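Local coordinates for histidinol-phosphatase (Bordetella pertussis, PDB 3FVV), which probably catalyses the removal of phosphate from L-histidinol phosphate, the step that yields histidinol in histidine biosynthesis, as a HAD-superfamily hydrolase, at residues R4-F9 and N165-G170; L18-Q23 and T115-F120; D99-H104 and F129-L134; E140-D143 and G148-E151; R210-A213 and G217-V220. All coordinates share one frame; numbering follows the deposited sequence.

Contact 1 of 5, residues R4-F9 and N165-G170; sequences RRLALF and NQWLAG
L6 and L8 of strand 5-9 pack against W167 and L168 of helix 158-170 in a buried, wholly apolar contact between the central sheet of the HAD fold and a helix lying over one of its faces. The short segments approach to 12.7 Å between axes, and their N-to-C directions stand 138° apart, closer to antiparallel than to parallel. Only side chains bridge that gap. L6 does most of the work, its CD1 mainly against W167 and its CD2 against L168. CD1 sits at the edge of the W167 indole, near the ring plane, 3.9 Å from CH2 of W167. The other methyl, L6 CD2, meets L168 CD1 at 4.1 Å, the two leucines reaching toward each other tip to tip. W167 has its CG anti to the backbone N (chi1 161°), and the indole runs out past L6 and L8, sliding by both in the opposite direction. Its six-membered ring therefore lies among the leucine methyls. L8 leaves its backbone to one side of the helix, but its end turns in, L8 CD2 reaching W167 CZ3 obliquely at 4.1 Å. Neighbours complete the layer: L110 of strand 110-115 touches both L6 and W167, and the W167 ring also meets that of H133. Strand 5-9 itself runs between strands 110-115 and 180-185, parallel to both, while helix 95-106 packs on R5, A7 and F9.

Contact 2 of 5, residues L18-Q23 and T115-F120; sequences LDSDYQ and TATNSF. With SO4 (sulfate ion), chain C.
D21 and T117 face each other where two helix starts come together, their CA atoms 5.5 Å apart. Helix 20-30 begins just after D19, whose carboxylate caps it: D21 N gives a 3.0 Å bond to D19 OD1, arriving from well above the carboxylate plane, and Y22 N adds a weak one to OD2. On the other side T115 ends its strand in an ST turn, T117 N bonding to T115 OG1, and N118 stands at the N-cap of helix 119-128. With OG1 beside its own backbone N (chi1 -66°), the T117 hydroxyl lies 3.2 Å from D21 CB, while T117 CG2 packs 3.4 Å from S20 OG. A water also joins the segments: it donates to D21 OD1 at 2.7 Å and accepts from both N and ND2 of N118. A sulfate, probably from the crystallisation liquor, rests against the T115 end, where A116 N meets SO4 O2 at 2.8 Å in a nearly straight bond and T115 OG1 donates to O1. With K160 and the backbone N atoms of L11 and D12 also bonded to it, this anion site is consistent with the phosphate pocket of a HAD phosphatase. The hydroxyls of T117 and S20 each bond a different oxygen of the D12 carboxylate, which fixes its rotation.

Contact 3 of 5, residues D99-H104 and F129-L134; sequences DVVRGH and FGVQHL
V101 is set crosswise to both of its partners, F129 and V131, meeting each at about a right angle and giving each a methyl of its own. Its CG1 lies anti to the backbone N (chi1 -178°), which splits the two branches between the neighbours. V101 CG1 goes to V131 CG2 at 3.5 Å, tighter than the usual van der Waals contact, and also rests 3.8 Å from the carbonyl oxygen F129 O. V101 CG2 approaches F129 CD1 at 3.9 Å, coming to the phenyl ring obliquely. The partners are brought together by the way the chain leaves helix 119-128. G130, at a positive phi of 76°, closes that helix with a Schellman motif, and the reversal sets F129 before it and V131 after it on the same valine. Beyond V131 the chain enters strand 133-142, so the contact pins helix 95-106 to the helix-to-strand connection of an alpha/beta Rossmann-like fold. L15, from a loop, also touches V101 and F129. Further along helix 95-106, H104 bonds to Y184 OH and to D109 OD2 and packs on strand 5-9, tying the same helix to the sheet. All three residues that meet here are buried, and what joins them is dispersion between methyls and a phenyl ring, with no charge involved. Such a contact depends on the fit of shapes, and the short methyl pair suggests that the fit is close.

Contact 4 of 5, residues E140-D143 and G148-E151; sequences EYRD and GRIE
The carboxylate of E140 and the guanidinium of R149 lie side by side and nearly coplanar, their planes 24° apart, with the carboxylate carbon of E140 at the edge of the guanidinium and in its plane. R149 grips side-on with two nitrogens. R149 NH2 donates to the syn lone pair of E140 OE2 at 2.8 Å in an almost straight bond, while R149 NE reaches E140 OE1 at 2.9 Å, on the syn side but somewhat out of the carboxylate plane. OE1 is also bonded to T147 OG1, which in turn accepts from R149 N, so this hydroxyl touches both partners and probably holds them in position. R142 approaches the same carboxylate, its NH1 3.9 Å from E140 OE2, a long salt bridge; its guanidinium is turned 71° from that of R149, and E140 stands as the shared anion of the network.

The backbone beneath is an antiparallel pairing of strand 133-142 with strand 150-151, in the part of the sheet beyond strand 110-115, where strand 133-142 also pairs with 145-147. The chain turns a corner here at G148 and R149. E140 N donates to R149 O at 2.8 Å. One water reinforces that corner, accepting from G148 N and donating to E140 O and to R149 O.

E151 comes across E140 at about a right angle. Its chain bends at chi2 (83°), bringing E151 OE1 to 3.7 Å from E140 CG. A second water then links Y141 N to E151 OE1, while I150 points away from segment 140-143 and packs on A62 and L66 of helix 58-70.

Contact 5 of 5, residues R210-A213 and G217-V220; sequences REIA and GWQV
W218 and I212 come together through their first torsions: W218 CG lies beside its backbone N (chi1 -69°), and the same setting in I212 (chi1 -70°) leaves I212 CG2 anti to the backbone N. The two side chains then run side by side in the same direction, and I212 CG2 rests 3.7 Å from W218 CZ3, oblique to the indole. This is the tight turn from helix into strand of a beta-alpha-beta unit, made of strand 199-203, helix 207-216 and strand 219-221, at the edge of the sheet. G217, with a positive phi of 70°, ends the helix in a Schellman motif and folds the chain back along it.

A213 lies in the middle: its CB meets W218 CB at 4.0 Å and V220 CG2 at 3.7 Å, and it is buried where the helix meets the strand. A202 of strand 199-203 touches it too, while P200 packs on W218. The two methyls of V220 serve different partners, CG2 going to A213 CB and CG1 to the end of R210.

R210 starts away from the strand, but its end comes back to it. The R210 side chain crosses V220 at about a right angle, and R210 NH1 comes to 3.5 Å from V220 CG1. The charge itself is met by D222, which forms a salt bridge with R210 NH2. Between the two segments the backbone hydrogen bond runs from W218 N to A213 O at 2.9 Å.

In the fold
From the N terminus, strand 5-9 opens contact 1, whose loop closes only at helix 158-170 and encloses contacts 2, 3 and 4. Contact 2 brings the start of helix 20-30 to the end of strand 110-115. Contact 3 opens within that loop and closes beyond it, so the two cross; they touch where L134 packs on T115 and S119. Contact 3 also touches contact 1, through H104 and H133. Contact 4 follows as a short closure farther along strand 133-142. Contact 5 comes last, after contact 1 has closed, joining helix 207-216 to strand 219-221, with its centre about 37 Å from that of contact 4.

Contact 1 of 5, residues R4-F9 and N165-G170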
# COMPACT_ATOMS: atom_id res chain seq x y z
N ARG A 4 17.83 -13.40 12.09
CA ARG A 4 16.64 -13.08 11.30
C ARG A 4 16.72 -11.72 10.54
O ARG A 4 17.40 -10.79 10.96
CB ARG A 4 15.40 -13.13 12.16
CG ARG A 4 14.18 -13.38 11.30
CD ARG A 4 12.93 -13.51 12.10
NE ARG A 4 11.90 -14.10 11.24
CZ ARG A 4 10.62 -14.29 11.59
NH1 ARG A 4 10.19 -13.93 12.81
NH2 ARG A 4 9.77 -14.85 10.71
N ARG A 5 16.07 -11.64 9.39
CA ARG A 5 15.99 -10.37 8.67
C ARG A 5 14.53 -9.92 8.58
O ARG A 5 13.61 -10.72 8.75
CB ARG A 5 16.64 -10.48 7.31
CG ARG A 5 18.07 -11.17 7.46
CD ARG A 5 18.70 -11.51 6.17
NE ARG A 5 17.70 -12.08 5.26
CZ ARG A 5 17.95 -12.32 3.98
NH1 ARG A 5 19.18 -12.10 3.50
NH2 ARG A 5 17.01 -12.82 3.19
N LEU A 6 14.34 -8.63 8.38
CA LEU A 6 13.00 -8.06 8.20
C LEU A 6 12.88 -7.69 6.72
O LEU A 6 13.82 -7.11 6.12
CB LEU A 6 12.85 -6.81 9.03
CG LEU A 6 11.51 -6.09 9.05
CD1 LEU A 6 10.48 -6.96 9.67
CD2 LEU A 6 11.77 -4.75 9.78
N ALA A 7 11.73 -8.01 6.14
CA ALA A 7 11.48 -7.62 4.78
C ALA A 7 10.15 -6.89 4.63
O ALA A 7 9.07 -7.48 4.82
CB ALA A 7 11.51 -8.92 3.85
N LEU A 8 10.23 -5.64 4.22
CA LEU A 8 9.08 -4.79 4.04
C LEU A 8 8.89 -4.51 2.55
O LEU A 8 9.84 -4.19 1.82
CB LEU A 8 9.30 -3.45 4.76
CG LEU A 8 9.67 -3.61 6.27
CD1 LEU A 8 9.98 -2.20 6.89
CD2 LEU A 8 8.62 -4.35 7.06
N PHE A 9 7.63 -4.60 2.13
CA PHE A 9 7.23 -4.34 0.77
C PHE A 9 6.21 -3.25 0.64
O PHE A 9 5.15 -3.31 1.23
CB PHE A 9 6.69 -5.63 0.17
CG PHE A 9 7.62 -6.76 0.31
CD1 PHE A 9 8.64 -6.94 -0.60
CD2 PHE A 9 7.50 -7.63 1.37
CE1 PHE A 9 9.51 -7.98 -0.48
CE2 PHE A 9 8.35 -8.70 1.51
CZ PHE A 9 9.35 -8.90 0.56
N ASN A 165 7.56 0.99 13.21
CA ASN A 165 8.18 0.87 14.57
C ASN A 165 7.12 0.47 15.63
O ASN A 165 7.37 -0.41 16.50
CB ASN A 165 8.98 2.11 14.94
CG ASN A 165 10.25 2.30 14.07
OD1 ASN A 165 10.56 3.43 13.62
ND2 ASN A 165 10.96 1.22 13.84
N GLN A 166 5.91 1.02 15.50
CA GLN A 166 4.83 0.63 16.42
C GLN A 166 4.50 -0.83 16.28
O GLN A 166 4.35 -1.50 17.27
CB GLN A 166 3.59 1.49 16.24
CG GLN A 166 3.87 2.92 16.54
CD GLN A 166 2.73 3.85 16.25
OE1 GLN A 166 2.03 3.73 15.23
NE2 GLN A 166 2.59 4.86 17.12
N TRP A 167 4.42 -1.35 15.04
CA TRP A 167 4.12 -2.76 14.84
C TRP A 167 5.18 -3.72 15.44
O TRP A 167 4.86 -4.69 16.12
CB TRP A 167 3.88 -3.00 13.35
CG TRP A 167 4.00 -4.38 12.90
CD1 TRP A 167 3.15 -5.40 13.15
CD2 TRP A 167 5.04 -4.90 12.09
NE1 TRP A 167 3.60 -6.55 12.54
CE2 TRP A 167 4.76 -6.27 11.88
CE3 TRP A 167 6.19 -4.35 11.54
CZ2 TRP A 167 5.59 -7.09 11.15
CZ3 TRP A 167 7.01 -5.18 10.79
CH2 TRP A 167 6.71 -6.54 10.63
N LEU A 168 6.44 -3.44 15.20
CA LEU A 168 7.48 -4.28 15.74
C LEU A 168 7.39 -4.32 17.28
O LEU A 168 7.50 -5.39 17.90
CB LEU A 168 8.87 -3.78 15.28
CG LEU A 168 9.14 -4.00 13.80
CD1 LEU A 168 10.31 -3.16 13.30
CD2 LEU A 168 9.32 -5.50 13.43
N ALA A 169 7.17 -3.17 17.90
CA ALA A 169 7.14 -3.12 19.38
C ALA A 169 5.94 -3.94 19.91
O ALA A 169 6.05 -4.70 20.87
CB ALA A 169 7.06 -1.68 19.83
N GLY A 170 4.79 -3.80 19.26
CA GLY A 170 3.67 -4.72 19.51
C GLY A 170 4.03 -6.22 19.51
O GLY A 170 3.45 -7.01 20.22

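Contact 2 of 5, residues L18-Q23 and T115-F120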
# COMPACT_ATOMS: atom_id res chain seq x y z
N LEU A 18 0.09 -1.48 -10.89
CA LEU A 18 -0.99 -0.54 -10.91
C LEU A 18 -1.09 0.10 -9.51
O LEU A 18 -0.39 -0.30 -8.55
CB LEU A 18 -2.28 -1.26 -11.33
CG LEU A 18 -2.67 -2.58 -10.60
CD1 LEU A 18 -3.29 -2.28 -9.26
CD2 LEU A 18 -3.56 -3.53 -11.43
N ASP A 19 -1.93 1.11 -9.41
CA ASP A 19 -2.27 1.72 -8.13
C ASP A 19 -3.62 1.17 -7.68
O ASP A 19 -4.70 1.51 -8.21
CB ASP A 19 -2.36 3.27 -8.27
CG ASP A 19 -2.87 3.92 -6.99
OD1 ASP A 19 -2.83 3.30 -5.92
OD2 ASP A 19 -3.32 5.06 -7.06
N SER A 20 -3.55 0.36 -6.65
CA SER A 20 -4.71 -0.34 -6.18
C SER A 20 -5.77 0.67 -5.60
O SER A 20 -6.96 0.43 -5.66
CB SER A 20 -4.31 -1.45 -5.20
OG SER A 20 -3.91 -0.97 -3.91
N ASP A 21 -5.34 1.82 -5.14
CA ASP A 21 -6.24 2.81 -4.50
C ASP A 21 -7.16 3.36 -5.61
O ASP A 21 -8.36 3.21 -5.57
CB ASP A 21 -5.37 3.90 -3.86
CG ASP A 21 -5.99 4.56 -2.64
OD1 ASP A 21 -6.97 4.06 -2.05
OD2 ASP A 21 -5.47 5.65 -2.28
N TYR A 22 -6.54 3.93 -6.64
CA TYR A 22 -7.24 4.47 -7.81
C TYR A 22 -8.06 3.39 -8.54
O TYR A 22 -9.24 3.60 -8.84
CB TYR A 22 -6.26 5.14 -8.77
CG TYR A 22 -7.03 5.72 -9.94
CD1 TYR A 22 -7.72 6.93 -9.81
CD2 TYR A 22 -7.19 5.00 -11.11
CE1 TYR A 22 -8.51 7.45 -10.87
CE2 TYR A 22 -7.95 5.49 -12.18
CZ TYR A 22 -8.62 6.72 -12.05
OH TYR A 22 -9.40 7.19 -13.10
N GLN A 23 -7.50 2.21 -8.76
CA GLN A 23 -8.24 1.14 -9.49
C GLN A 23 -9.50 0.72 -8.70
O GLN A 23 -10.57 0.49 -9.26
CB GLN A 23 -7.35 -0.05 -9.76
CG GLN A 23 -6.22 0.26 -10.67
CD GLN A 23 -6.73 0.66 -12.04
OE1 GLN A 23 -7.78 0.18 -12.51
NE2 GLN A 23 -5.99 1.52 -12.69
N THR A 115 1.79 -0.06 3.13
CA THR A 115 1.10 0.62 2.05
C THR A 115 0.12 1.70 2.54
O THR A 115 -0.57 1.51 3.53
CB THR A 115 0.33 -0.44 1.19
OG1 THR A 115 -0.44 0.21 0.18
CG2 THR A 115 -0.58 -1.28 2.06
N ALA A 116 0.06 2.81 1.80
CA ALA A 116 -0.88 3.90 2.07
C ALA A 116 -2.27 3.49 1.67
O ALA A 116 -3.23 4.08 2.14
CB ALA A 116 -0.52 5.18 1.34
N THR A 117 -2.42 2.50 0.79
CA THR A 117 -3.77 2.13 0.37
C THR A 117 -4.45 1.41 1.56
O THR A 117 -3.86 0.58 2.21
CB THR A 117 -3.77 1.36 -0.95
OG1 THR A 117 -3.32 2.23 -2.01
CG2 THR A 117 -5.19 0.83 -1.33
N ASN A 118 -5.68 1.79 1.87
CA ASN A 118 -6.32 1.37 3.12
C ASN A 118 -6.44 -0.14 3.30
O ASN A 118 -6.58 -0.91 2.30
CB ASN A 118 -7.67 2.11 3.30
CG ASN A 118 -8.80 1.54 2.46
OD1 ASN A 118 -9.36 0.50 2.83
ND2 ASN A 118 -9.22 2.27 1.42
N SER A 119 -6.35 -0.56 4.58
CA SER A 119 -6.35 -1.96 4.94
C SER A 119 -7.60 -2.78 4.52
O SER A 119 -7.49 -3.96 4.27
CB SER A 119 -6.05 -2.16 6.44
OG SER A 119 -7.06 -1.53 7.22
N PHE A 120 -8.77 -2.16 4.35
CA PHE A 120 -9.87 -2.88 3.76
C PHE A 120 -9.54 -3.33 2.32
O PHE A 120 -9.80 -4.46 1.93
CB PHE A 120 -11.20 -2.07 3.74
CG PHE A 120 -12.29 -2.81 3.04
CD1 PHE A 120 -12.95 -3.84 3.67
CD2 PHE A 120 -12.56 -2.58 1.71
CE1 PHE A 120 -13.93 -4.59 3.00
CE2 PHE A 120 -13.52 -3.35 1.04
CZ PHE A 120 -14.19 -4.33 1.70
S SO4 C . 1.56 2.55 -1.62
O1 SO4 C . 1.60 1.04 -1.64
O2 SO4 C . 1.87 3.14 -0.26
O3 SO4 C . 2.43 2.97 -2.71
O4 SO4 C . 0.21 3.04 -1.94
O HOH W 1 -7.04 4.08 0.65

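Contact 3 of 5, residues D99-H104 and F129-L134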
# COMPACT_ATOMS: atom_id res chain seq x y z
N ASP A 99 7.75 -13.79 -6.61
CA ASP A 99 9.04 -14.40 -6.29
C ASP A 99 9.91 -13.54 -5.37
O ASP A 99 10.59 -14.06 -4.56
CB ASP A 99 9.81 -14.74 -7.55
CG ASP A 99 9.40 -16.07 -8.16
OD1 ASP A 99 8.76 -16.86 -7.46
OD2 ASP A 99 9.82 -16.40 -9.28
N VAL A 100 9.84 -12.21 -5.50
CA VAL A 100 10.57 -11.30 -4.59
C VAL A 100 10.08 -11.52 -3.16
O VAL A 100 10.88 -11.71 -2.21
CB VAL A 100 10.54 -9.82 -5.13
CG1 VAL A 100 9.88 -8.84 -4.22
CG2 VAL A 100 11.93 -9.36 -5.39
N VAL A 101 8.77 -11.61 -3.01
CA VAL A 101 8.20 -11.92 -1.72
C VAL A 101 8.55 -13.33 -1.26
O VAL A 101 9.06 -13.53 -0.17
CB VAL A 101 6.68 -11.68 -1.71
CG1 VAL A 101 6.14 -11.98 -0.33
CG2 VAL A 101 6.40 -10.21 -2.10
N ARG A 102 8.40 -14.30 -2.13
CA ARG A 102 8.60 -15.66 -1.77
C ARG A 102 9.99 -15.96 -1.34
O ARG A 102 10.19 -16.76 -0.40
CB ARG A 102 8.18 -16.54 -2.93
CG ARG A 102 8.39 -17.95 -2.69
CD ARG A 102 7.83 -18.75 -3.87
NE ARG A 102 6.41 -18.45 -4.13
CZ ARG A 102 5.51 -19.34 -4.58
NH1 ARG A 102 5.85 -20.62 -4.82
NH2 ARG A 102 4.25 -18.95 -4.78
N GLY A 103 10.97 -15.34 -1.99
CA GLY A 103 12.36 -15.52 -1.56
C GLY A 103 12.58 -15.13 -0.10
O GLY A 103 13.30 -15.80 0.65
N HIS A 104 11.98 -14.02 0.30
CA HIS A 104 12.17 -13.56 1.69
C HIS A 104 11.38 -14.48 2.62
O HIS A 104 11.89 -14.87 3.67
CB HIS A 104 11.76 -12.13 1.86
CG HIS A 104 12.71 -11.15 1.26
ND1 HIS A 104 13.88 -10.78 1.89
CD2 HIS A 104 12.63 -10.40 0.13
CE1 HIS A 104 14.49 -9.87 1.15
NE2 HIS A 104 13.78 -9.64 0.06
N PHE A 129 -0.23 -12.68 -1.44
CA PHE A 129 1.21 -12.86 -1.52
C PHE A 129 1.77 -13.79 -0.46
O PHE A 129 2.95 -14.02 -0.45
CB PHE A 129 1.89 -11.50 -1.41
CG PHE A 129 1.94 -10.74 -2.71
CD1 PHE A 129 2.87 -11.06 -3.65
CD2 PHE A 129 1.05 -9.70 -2.98
CE1 PHE A 129 2.92 -10.36 -4.85
CE2 PHE A 129 1.08 -9.01 -4.15
CZ PHE A 129 2.03 -9.31 -5.09
N GLY A 130 0.92 -14.31 0.43
CA GLY A 130 1.39 -15.11 1.57
C GLY A 130 1.99 -14.30 2.70
O GLY A 130 2.74 -14.83 3.51
N VAL A 131 1.74 -13.00 2.72
CA VAL A 131 2.35 -12.12 3.67
C VAL A 131 1.33 -12.00 4.80
O VAL A 131 0.15 -11.73 4.54
CB VAL A 131 2.65 -10.76 3.02
CG1 VAL A 131 2.96 -9.73 4.13
CG2 VAL A 131 3.83 -10.91 2.02
N GLN A 132 1.80 -12.17 6.04
CA GLN A 132 0.91 -12.33 7.19
C GLN A 132 0.75 -11.03 7.92
O GLN A 132 -0.12 -10.95 8.77
CB GLN A 132 1.45 -13.38 8.18
CG GLN A 132 1.72 -14.75 7.58
CD GLN A 132 0.46 -15.36 6.95
OE1 GLN A 132 -0.58 -15.40 7.58
NE2 GLN A 132 0.55 -15.76 5.67
N HIS A 133 1.54 -10.01 7.59
CA HIS A 133 1.50 -8.71 8.32
C HIS A 133 1.24 -7.60 7.35
O HIS A 133 1.92 -7.53 6.30
CB HIS A 133 2.84 -8.48 9.01
CG HIS A 133 3.13 -9.53 10.05
ND1 HIS A 133 2.44 -9.58 11.25
CD2 HIS A 133 3.93 -10.61 10.03
CE1 HIS A 133 2.83 -10.64 11.93
NE2 HIS A 133 3.74 -11.28 11.21
N LEU A 134 0.33 -6.71 7.72
CA LEU A 134 -0.06 -5.58 6.87
C LEU A 134 0.03 -4.31 7.68
O LEU A 134 -0.57 -4.21 8.74
CB LEU A 134 -1.50 -5.72 6.45
CG LEU A 134 -2.09 -4.57 5.60
CD1 LEU A 134 -1.41 -4.42 4.26
CD2 LEU A 134 -3.57 -4.78 5.41

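Contact 4 of 5, residues E140-D143 and G148-E151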
# COMPACT_ATOMS: atom_id res chain seq x y z
N GLU A 140 -11.33 3.97 9.99
CA GLU A 140 -12.15 3.85 11.18
C GLU A 140 -13.46 3.09 10.81
O GLU A 140 -14.13 3.40 9.79
CB GLU A 140 -12.47 5.23 11.75
CG GLU A 140 -13.31 5.23 12.97
CD GLU A 140 -13.79 6.68 13.32
OE1 GLU A 140 -14.33 7.42 12.45
OE2 GLU A 140 -13.58 7.08 14.46
N TYR A 141 -13.79 2.13 11.67
CA TYR A 141 -14.99 1.28 11.56
C TYR A 141 -15.68 1.38 12.86
O TYR A 141 -15.06 1.10 13.88
CB TYR A 141 -14.57 -0.16 11.37
CG TYR A 141 -15.67 -1.14 11.04
CD1 TYR A 141 -16.28 -1.13 9.80
CD2 TYR A 141 -16.02 -2.12 11.93
CE1 TYR A 141 -17.25 -2.05 9.49
CE2 TYR A 141 -17.00 -3.09 11.61
CZ TYR A 141 -17.62 -3.05 10.39
OH TYR A 141 -18.60 -3.98 10.06
N ARG A 142 -16.91 1.80 12.88
CA ARG A 142 -17.64 1.99 14.12
C ARG A 142 -19.07 1.61 13.85
O ARG A 142 -19.67 2.00 12.81
CB ARG A 142 -17.59 3.48 14.54
CG ARG A 142 -18.07 3.80 15.99
CD ARG A 142 -18.02 5.34 16.25
NE ARG A 142 -18.89 6.08 15.31
CZ ARG A 142 -18.57 7.22 14.72
NH1 ARG A 142 -17.38 7.80 14.90
NH2 ARG A 142 -19.42 7.78 13.90
N ASP A 143 -19.64 0.87 14.80
CA ASP A 143 -21.03 0.55 14.71
C ASP A 143 -21.35 -0.18 13.36
O ASP A 143 -22.43 -0.02 12.80
CB ASP A 143 -21.92 1.80 14.89
CG ASP A 143 -21.92 2.37 16.32
OD1 ASP A 143 -21.91 1.58 17.28
OD2 ASP A 143 -22.02 3.61 16.47
N GLY A 148 -15.50 6.89 7.14
CA GLY A 148 -14.84 7.91 6.30
C GLY A 148 -13.61 8.59 6.89
O GLY A 148 -12.90 9.35 6.17
N ARG A 149 -13.30 8.29 8.16
CA ARG A 149 -12.15 8.84 8.85
C ARG A 149 -11.00 7.83 8.99
O ARG A 149 -11.21 6.60 9.00
CB ARG A 149 -12.57 9.35 10.23
CG ARG A 149 -13.78 10.32 10.20
CD ARG A 149 -13.88 11.11 11.49
NE ARG A 149 -13.85 10.23 12.66
CZ ARG A 149 -13.89 10.66 13.92
NH1 ARG A 149 -14.01 11.94 14.18
NH2 ARG A 149 -13.86 9.80 14.93
N ILE A 150 -9.78 8.34 9.10
CA ILE A 150 -8.58 7.52 9.34
C ILE A 150 -8.44 7.18 10.81
O ILE A 150 -8.62 8.05 11.64
CB ILE A 150 -7.30 8.26 8.94
CG1 ILE A 150 -7.32 8.50 7.43
CG2 ILE A 150 -6.05 7.45 9.28
CD1 ILE A 150 -6.24 9.44 6.95
N GLU A 151 -8.14 5.93 11.12
CA GLU A 151 -7.88 5.49 12.46
C GLU A 151 -6.38 5.45 12.66
O GLU A 151 -5.66 4.65 12.02
CB GLU A 151 -8.56 4.12 12.63
CG GLU A 151 -8.30 3.35 13.89
CD GLU A 151 -9.20 3.81 14.98
OE1 GLU A 151 -10.44 3.72 14.82
OE2 GLU A 151 -8.65 4.26 16.02
O HOH W 2 -13.41 5.02 7.71
O HOH W 3 -11.70 1.46 13.77

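Contact 5 of 5, residues R210-A213 and G217-V220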
# COMPACT_ATOMS: atom_id res chain seq x y z
N ARG A 210 14.91 6.78 -8.95
CA ARG A 210 16.01 6.12 -9.65
C ARG A 210 17.29 6.94 -9.50
O ARG A 210 18.36 6.39 -9.26
CB ARG A 210 15.70 5.91 -11.13
CG ARG A 210 16.73 5.01 -11.84
CD ARG A 210 16.33 4.78 -13.30
NE ARG A 210 15.00 4.20 -13.45
CZ ARG A 210 14.72 2.89 -13.43
NH1 ARG A 210 15.66 1.98 -13.24
NH2 ARG A 210 13.45 2.47 -13.55
N GLU A 211 17.16 8.26 -9.59
CA GLU A 211 18.30 9.18 -9.42
C GLU A 211 18.90 9.07 -8.02
O GLU A 211 20.11 8.93 -7.85
CB GLU A 211 17.80 10.58 -9.67
CG GLU A 211 18.74 11.71 -9.32
CD GLU A 211 18.38 13.01 -10.05
OE1 GLU A 211 17.22 13.14 -10.54
OE2 GLU A 211 19.26 13.89 -10.16
N ILE A 212 18.04 9.10 -7.02
CA ILE A 212 18.46 8.93 -5.63
C ILE A 212 19.11 7.57 -5.38
O ILE A 212 20.14 7.51 -4.69
CB ILE A 212 17.26 9.09 -4.68
CG1 ILE A 212 16.81 10.55 -4.68
CG2 ILE A 212 17.62 8.58 -3.27
CD1 ILE A 212 15.40 10.74 -4.26
N ALA A 213 18.53 6.50 -5.95
CA ALA A 213 19.10 5.16 -5.84
C ALA A 213 20.51 5.11 -6.41
O ALA A 213 21.43 4.58 -5.78
CB ALA A 213 18.26 4.16 -6.54
N GLY A 217 23.97 4.38 -4.45
CA GLY A 217 24.31 2.96 -4.60
C GLY A 217 23.25 1.93 -4.18
O GLY A 217 23.58 0.76 -4.01
N TRP A 218 21.99 2.35 -4.04
CA TRP A 218 20.88 1.45 -3.61
C TRP A 218 20.54 0.53 -4.76
O TRP A 218 20.45 0.98 -5.90
CB TRP A 218 19.62 2.25 -3.27
CG TRP A 218 19.67 3.08 -2.05
CD1 TRP A 218 20.62 3.06 -1.09
CD2 TRP A 218 18.69 4.04 -1.63
NE1 TRP A 218 20.30 3.95 -0.09
CE2 TRP A 218 19.11 4.56 -0.41
CE3 TRP A 218 17.49 4.51 -2.17
CZ2 TRP A 218 18.38 5.54 0.29
CZ3 TRP A 218 16.78 5.48 -1.50
CH2 TRP A 218 17.23 6.00 -0.29
N GLN A 219 20.30 -0.75 -4.45
CA GLN A 219 19.86 -1.73 -5.43
C GLN A 219 18.59 -1.19 -6.15
O GLN A 219 17.79 -0.50 -5.53
CB GLN A 219 19.63 -3.05 -4.68
CG GLN A 219 18.94 -4.17 -5.33
CD GLN A 219 19.79 -4.81 -6.35
OE1 GLN A 219 20.03 -4.24 -7.39
NE2 GLN A 219 20.30 -5.98 -6.04
N VAL A 220 18.47 -1.46 -7.46
CA VAL A 220 17.31 -1.06 -8.30
C VAL A 220 16.82 -2.32 -8.95
O VAL A 220 17.62 -3.11 -9.38
CB VAL A 220 17.69 -0.06 -9.41
CG1 VAL A 220 16.54 0.17 -10.38
CG2 VAL A 220 18.13 1.26 -8.80